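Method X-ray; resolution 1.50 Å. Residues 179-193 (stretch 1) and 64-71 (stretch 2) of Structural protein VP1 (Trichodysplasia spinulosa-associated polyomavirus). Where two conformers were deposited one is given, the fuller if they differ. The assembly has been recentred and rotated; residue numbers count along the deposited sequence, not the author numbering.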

ATOM      1  N   LYS C 179      18.076   1.995  30.093  1.00 13.93           N
ATOM      2  CA  LYS C 179      18.420   3.065  29.164  1.00 14.47           C
ATOM      3  C   LYS C 179      19.444   2.526  28.193  1.00 14.09           C
ATOM      4  O   LYS C 179      20.322   1.766  28.577  1.00 14.50           O
ATOM      5  CB  LYS C 179      19.021   4.257  29.904  1.00 15.95           C
ATOM      6  CG  LYS C 179      18.024   4.940  30.822  1.00 17.38           C
ATOM      7  CD  LYS C 179      18.558   6.216  31.414  1.00 20.11           C
ATOM      8  CE  LYS C 179      17.498   6.879  32.271  1.00 21.54           C
ATOM      9  NZ  LYS C 179      18.044   8.088  32.917  1.00 25.07           N
ATOM     10  N   LEU C 180      19.324   2.929  26.940  1.00 13.44           N
ATOM     11  CA  LEU C 180      20.210   2.466  25.880  1.00 13.43           C
ATOM     12  C   LEU C 180      21.534   3.218  25.949  1.00 14.25           C
ATOM     13  O   LEU C 180      21.705   4.282  25.343  1.00 14.24           O
ATOM     14  CB  LEU C 180      19.543   2.645  24.525  1.00 13.13           C
ATOM     15  CG  LEU C 180      20.305   2.197  23.264  1.00 13.07           C
ATOM     16  CD1 LEU C 180      20.906   0.812  23.430  1.00 13.63           C
ATOM     17  CD2 LEU C 180      19.412   2.264  22.034  1.00 12.80           C
ATOM     18  N   THR C 181      22.469   2.642  26.702  1.00 14.93           N
ATOM     19  CA  THR C 181      23.768   3.259  26.985  1.00 15.86           C
ATOM     20  C   THR C 181      24.973   2.512  26.418  1.00 16.10           C
ATOM     21  O   THR C 181      26.116   2.898  26.683  1.00 17.21           O
ATOM     22  CB  THR C 181      23.940   3.384  28.500  1.00 16.58           C
ATOM     23  OG1 THR C 181      23.780   2.090  29.092  1.00 16.72           O
ATOM     24  CG2 THR C 181      22.899   4.350  29.091  1.00 16.66           C
ATOM     25  N   LYS C 182      24.729   1.460  25.639  1.00 15.55           N
ATOM     26  CA  LYS C 182      25.807   0.658  25.087  1.00 16.03           C
ATOM     27  C   LYS C 182      25.414   0.144  23.712  1.00 14.99           C
ATOM     28  O   LYS C 182      24.350  -0.424  23.550  1.00 15.19           O
ATOM     29  CB  LYS C 182      26.119  -0.519  26.002  1.00 17.03           C
ATOM     30  CG  LYS C 182      27.409  -1.232  25.630  1.00 18.74           C
ATOM     31  CD  LYS C 182      27.808  -2.305  26.633  1.00 20.69           C
ATOM     32  N   ASP C 183      26.295   0.373  22.748  1.00 14.94           N
ATOM     33  CA  ASP C 183      26.143  -0.119  21.399  1.00 14.28           C
ATOM     34  C   ASP C 183      26.310  -1.627  21.343  1.00 14.25           C
ATOM     35  O   ASP C 183      27.185  -2.171  22.000  1.00 14.94           O
ATOM     36  CB  ASP C 183      27.201   0.519  20.506  1.00 14.59           C
ATOM     37  CG  ASP C 183      27.101   0.055  19.076  1.00 14.59           C
ATOM     38  OD1 ASP C 183      26.110   0.432  18.421  1.00 14.14           O
ATOM     39  OD2 ASP C 183      28.040  -0.644  18.608  1.00 15.67           O
ATOM     40  N   GLY C 184      25.478  -2.288  20.533  1.00 13.55           N
ATOM     41  CA  GLY C 184      25.657  -3.709  20.287  1.00 14.06           C
ATOM     42  C   GLY C 184      25.469  -4.628  21.485  1.00 14.18           C
ATOM     43  O   GLY C 184      26.068  -5.705  21.549  1.00 15.69           O
ATOM     44  N   ALA C 185      24.590  -4.251  22.406  1.00 13.68           N
ATOM     45  CA  ALA C 185      24.448  -4.981  23.677  1.00 13.84           C
ATOM     46  C   ALA C 185      23.010  -5.202  24.184  1.00 13.34           C
ATOM     47  O   ALA C 185      22.764  -6.132  24.946  1.00 13.91           O
ATOM     48  CB  ALA C 185      25.228  -4.258  24.749  1.00 14.52           C
ATOM     49  N   PHE C 186      22.078  -4.350  23.785  1.00 12.70           N
ATOM     50  CA  PHE C 186      20.682  -4.453  24.204  1.00 12.22           C
ATOM     51  C   PHE C 186      19.860  -5.156  23.120  1.00 12.13           C
ATOM     52  O   PHE C 186      19.675  -4.598  22.027  1.00 11.56           O
ATOM     53  CB  PHE C 186      20.118  -3.042  24.440  1.00 12.06           C
ATOM     54  CG  PHE C 186      20.614  -2.379  25.690  1.00 12.54           C
ATOM     55  CD1 PHE C 186      21.863  -1.774  25.738  1.00 12.99           C
ATOM     56  CD2 PHE C 186      19.828  -2.365  26.838  1.00 12.67           C
ATOM     57  CE1 PHE C 186      22.305  -1.155  26.910  1.00 13.61           C
ATOM     58  CE2 PHE C 186      20.268  -1.745  27.992  1.00 13.19           C
ATOM     59  CZ  PHE C 186      21.511  -1.152  28.035  1.00 13.63           C
ATOM     60  N   PRO C 187      19.396  -6.395  23.398  1.00 11.74           N
ATOM     61  CA  PRO C 187      18.675  -7.109  22.329  1.00 11.75           C
ATOM     62  C   PRO C 187      17.375  -6.447  21.945  1.00 11.60           C
ATOM     63  O   PRO C 187      16.582  -6.023  22.797  1.00 11.49           O
ATOM     64  CB  PRO C 187      18.401  -8.481  22.943  1.00 11.87           C
ATOM     65  CG  PRO C 187      19.495  -8.665  23.947  1.00 12.35           C
ATOM     66  CD  PRO C 187      19.668  -7.282  24.540  1.00 12.22           C
ATOM     67  N   VAL C 188      17.124  -6.394  20.645  1.00 11.12           N
ATOM     68  CA  VAL C 188      15.859  -5.773  20.217  0.50 10.64           C
ATOM     69  C   VAL C 188      14.677  -6.665  20.552  1.00 10.41           C
ATOM     70  O   VAL C 188      13.578  -6.144  20.803  1.00 10.61           O
ATOM     71  CB  VAL C 188      15.814  -5.284  18.753  0.50 10.23           C
ATOM     72  CG1 VAL C 188      16.998  -4.366  18.465  0.50 10.52           C
ATOM     73  CG2 VAL C 188      15.692  -6.446  17.754  0.50 10.16           C
ATOM     74  N   GLU C 189      14.893  -7.977  20.660  1.00 10.28           N
ATOM     75  CA  GLU C 189      13.791  -8.892  20.957  1.00  9.99           C
ATOM     76  C   GLU C 189      13.177  -8.680  22.334  1.00  9.83           C
ATOM     77  O   GLU C 189      12.074  -9.136  22.570  1.00 10.26           O
ATOM     78  CB  GLU C 189      14.234 -10.355  20.860  1.00 10.51           C
ATOM     79  CG  GLU C 189      15.184 -10.817  21.940  1.00 11.11           C
ATOM     80  CD  GLU C 189      15.506 -12.290  21.836  1.00 11.75           C
ATOM     81  OE1 GLU C 189      15.737 -12.760  20.712  1.00 12.34           O
ATOM     82  OE2 GLU C 189      15.525 -12.983  22.866  1.00 12.15           O
ATOM     83  N   CYS C 190      13.890  -8.023  23.251  1.00 10.20           N
ATOM     84  CA  CYS C 190      13.366  -7.867  24.619  1.00 10.61           C
ATOM     85  C   CYS C 190      13.346  -6.449  25.143  1.00 10.51           C
ATOM     86  O   CYS C 190      12.846  -6.227  26.245  1.00 10.63           O
ATOM     87  CB  CYS C 190      14.081  -8.809  25.579  1.00 11.55           C
ATOM     88  SG  CYS C 190      15.846  -8.510  25.763  1.00 12.52           S
ATOM     89  N   TRP C 191      13.864  -5.501  24.369  1.00 10.16           N
ATOM     90  CA  TRP C 191      13.838  -4.094  24.766  1.00 10.00           C
ATOM     91  C   TRP C 191      13.205  -3.262  23.671  1.00  9.94           C
ATOM     92  O   TRP C 191      13.601  -3.365  22.513  1.00 10.11           O
ATOM     93  CB  TRP C 191      15.240  -3.527  24.996  1.00 10.29           C
ATOM     94  CG  TRP C 191      16.021  -4.138  26.138  1.00 10.48           C
ATOM     95  CD1 TRP C 191      17.147  -4.915  26.040  1.00 10.84           C
ATOM     96  CD2 TRP C 191      15.770  -3.979  27.551  1.00 10.74           C
ATOM     97  NE1 TRP C 191      17.587  -5.278  27.290  1.00 11.28           N
ATOM     98  CE2 TRP C 191      16.777  -4.692  28.234  1.00 11.10           C
ATOM     99  CE3 TRP C 191      14.799  -3.303  28.292  1.00 10.60           C
ATOM    100  CZ2 TRP C 191      16.833  -4.750  29.628  1.00 11.52           C
ATOM    101  CZ3 TRP C 191      14.842  -3.355  29.663  1.00 11.19           C
ATOM    102  CH2 TRP C 191      15.864  -4.076  30.325  1.00 11.48           C
ATOM    103  N   CYS C 192      12.291  -2.379  24.071  1.00  9.95           N
ATOM    104  CA  CYS C 192      11.627  -1.470  23.147  1.00 10.03           C
ATOM    105  C   CYS C 192      11.617  -0.054  23.764  1.00 10.23           C
ATOM    106  O   CYS C 192      11.919   0.131  24.950  1.00 10.63           O
ATOM    107  CB  CYS C 192      10.186  -1.946  22.904  1.00 10.35           C
ATOM    108  SG  CYS C 192       9.127  -2.039  24.371  1.00 11.38           S
ATOM    109  N   PRO C 193      11.263   0.956  22.973  1.00 10.21           N
ATOM    110  CA  PRO C 193      11.166   2.274  23.597  1.00 10.68           C
ATOM    111  C   PRO C 193      10.098   2.309  24.674  1.00 10.64           C
ATOM    112  O   PRO C 193       9.018   1.720  24.508  1.00 10.64           O
ATOM    113  CB  PRO C 193      10.813   3.199  22.411  1.00 10.76           C
ATOM    114  CG  PRO C 193      11.340   2.485  21.231  1.00 10.71           C
ATOM    115  CD  PRO C 193      11.083   1.024  21.517  1.00 10.48           C
TER
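Stretch 2, residues 64-71: EIPTYSTA

Residues 64-71 run antiparallel to the loop of stretch 1: Thr70 lies beside Asp183 (CA-CA 4.9 Å) and Thr67 beside Pro187 (CA-CA 4.2 Å), where the backbones form a single bridge. The segment is extended from Ile65 onward and enters a strand toward its C-terminal end. Around the bridge, Val188 N donates to Pro66 O (3.1 Å) and Tyr68 N to Phe186 O (3.1 Å). Farther along, Gly184 N donates to Tyr68 O (3.0 Å); Gly184 has a positive phi of 65°, which favours glycine.

Tyr68 is the centre of the contact and buries the largest area. Its CA-to-CB bond points toward stretch 1, and with chi1 m (-66°) and chi2 -76° the ring extends past Val188 so that Tyr68 OH donates to Trp191 O at 2.7 Å, near the ring plane. Val188, chi1 -53° (m), lays CG1 over one face of this ring, 3.3 Å from the Tyr68 centroid and 7° off its normal, a CH-pi contact. Leu180 (t, p) brings CD2 to 3.8 Å from Tyr68 CB, while its CG lies 3.9 Å from Thr70 CB.

The CA-to-CB bond of Asp183 points sideways, but with chi1 t the end of the side chain comes nearer stretch 2; OD1 accepts from Thr70 N (3.0 Å), in place of a backbone carbonyl, and OD2 is bonded elsewhere in the structure. Thr70, also t, sets CG2 3.6 Å from Lys182 C. Thr67 adopts p, placing OG1 3.1 Å from Gly184 CA and CG2 3.8 Å from Pro187 N. At the other end, Ile65 has chi1 p and an off-well chi2 of 96°, with CD1 3.4 Å from Pro187 CB.

Water 2 donates to Tyr68 O and Lys182 O (both 2.7 Å) and accepts from Phe186 N (2.9 Å). Water 1 similarly links Pro66 O (2.7 Å) to Glu189 N (2.9 Å).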

ATOM      1  N   GLU C  64      23.689 -14.750  17.781  1.00 15.12           N
ATOM      2  CA  GLU C  64      22.563 -14.942  16.873  1.00 14.10           C
ATOM      3  C   GLU C  64      21.444 -13.923  17.047  1.00 14.15           C
ATOM      4  O   GLU C  64      20.429 -14.029  16.370  1.00 14.28           O
ATOM      5  CB  GLU C  64      21.988 -16.363  16.952  1.00 14.11           C
ATOM      6  CG  GLU C  64      21.133 -16.708  18.167  1.00 13.99           C
ATOM      7  CD  GLU C  64      20.427 -18.030  17.963  1.00 13.89           C
ATOM      8  OE1 GLU C  64      20.967 -19.067  18.440  1.00 14.27           O
ATOM      9  OE2 GLU C  64      19.374 -18.027  17.280  1.00 13.01           O
ATOM     10  N   ILE C  65      21.598 -12.956  17.949  1.00 14.88           N
ATOM     11  CA  ILE C  65      20.506 -12.035  18.147  1.00 15.30           C
ATOM     12  C   ILE C  65      20.912 -10.567  17.908  1.00 14.00           C
ATOM     13  O   ILE C  65      21.938 -10.094  18.383  1.00 14.92           O
ATOM     14  CB  ILE C  65      19.735 -12.226  19.450  1.00 17.33           C
ATOM     15  CG1 ILE C  65      20.628 -11.825  20.564  1.00 18.51           C
ATOM     16  CG2 ILE C  65      19.102 -13.631  19.617  1.00 17.75           C
ATOM     17  CD1 ILE C  65      20.339 -10.407  20.943  1.00 20.41           C
ATOM     18  N   PRO C  66      20.098  -9.867  17.129  1.00 12.97           N
ATOM     19  CA  PRO C  66      20.333  -8.456  16.853  0.50 12.54           C
ATOM     20  C   PRO C  66      20.183  -7.547  18.073  1.00 12.38           C
ATOM     21  O   PRO C  66      19.339  -7.805  18.941  1.00 12.03           O
ATOM     22  CB  PRO C  66      19.270  -8.133  15.808  0.50 12.22           C
ATOM     23  CG  PRO C  66      19.043  -9.431  15.109  0.50 12.49           C
ATOM     24  CD  PRO C  66      19.189 -10.482  16.154  0.50 12.85           C
ATOM     25  N   THR C  67      20.988  -6.482  18.109  1.00 11.72           N
ATOM     26  CA  THR C  67      20.949  -5.503  19.181  1.00 11.73           C
ATOM     27  C   THR C  67      20.832  -4.105  18.580  1.00 11.59           C
ATOM     28  O   THR C  67      21.009  -3.917  17.366  1.00 11.90           O
ATOM     29  CB  THR C  67      22.198  -5.577  20.073  1.00 12.20           C
ATOM     30  OG1 THR C  67      23.373  -5.546  19.261  1.00 12.38           O
ATOM     31  CG2 THR C  67      22.192  -6.851  20.895  1.00 12.64           C
ATOM     32  N   TYR C  68      20.484  -3.139  19.407  1.00 11.81           N
ATOM     33  CA  TYR C  68      20.446  -1.738  18.963  1.00 11.75           C
ATOM     34  C   TYR C  68      21.835  -1.176  18.719  1.00 12.00           C
ATOM     35  O   TYR C  68      22.798  -1.451  19.467  1.00 12.77           O
ATOM     36  CB  TYR C  68      19.702  -0.853  19.954  1.00 12.33           C
ATOM     37  CG  TYR C  68      18.225  -1.172  20.065  1.00 12.35           C
ATOM     38  CD1 TYR C  68      17.351  -0.767  19.070  1.00 12.22           C
ATOM     39  CD2 TYR C  68      17.718  -1.909  21.122  1.00 12.77           C
ATOM     40  CE1 TYR C  68      15.995  -1.035  19.155  1.00 12.66           C
ATOM     41  CE2 TYR C  68      16.373  -2.204  21.215  1.00 12.98           C
ATOM     42  CZ  TYR C  68      15.512  -1.778  20.208  1.00 12.91           C
ATOM     43  OH  TYR C  68      14.165  -2.064  20.274  1.00 13.84           O
ATOM     44  N   SER C  69      21.957  -0.391  17.648  1.00 11.73           N
ATOM     45  CA  SER C  69      23.099   0.473  17.473  1.00 12.13           C
ATOM     46  C   SER C  69      22.845   1.774  18.217  1.00 12.24           C
ATOM     47  O   SER C  69      21.726   2.272  18.239  1.00 12.52           O
ATOM     48  CB  SER C  69      23.296   0.787  15.999  1.00 11.91           C
ATOM     49  OG  SER C  69      23.508  -0.410  15.257  1.00 11.98           O
ATOM     50  N   THR C  70      23.885   2.364  18.787  1.00 12.90           N
ATOM     51  CA  THR C  70      23.733   3.641  19.458  1.00 13.38           C
ATOM     52  C   THR C  70      25.080   4.352  19.618  1.00 14.02           C
ATOM     53  O   THR C  70      26.147   3.731  19.660  1.00 14.40           O
ATOM     54  CB  THR C  70      23.042   3.483  20.834  1.00 13.61           C
ATOM     55  OG1 THR C  70      22.579   4.758  21.306  1.00 14.10           O
ATOM     56  CG2 THR C  70      23.972   2.867  21.867  1.00 14.63           C
ATOM     57  N   ALA C  71      24.995   5.671  19.685  1.00 14.37           N
ATOM     58  CA  ALA C  71      26.160   6.519  19.958  1.00 15.37           C
ATOM     59  C   ALA C  71      25.724   7.772  20.685  1.00 15.90           C
ATOM     60  O   ALA C  71      24.589   8.257  20.504  1.00 15.45           O
ATOM     61  CB  ALA C  71      26.864   6.921  18.666  1.00 15.54           C
TER
HETATM   62  O   HOH W   1      17.167  -9.368  19.476  1.00 10.57           O
HETATM   63  O   HOH W   2      22.635  -1.986  22.115  1.00 11.62           O
HETATM   64  O   HOH W   3      24.189   5.670  24.242  1.00 42.80           O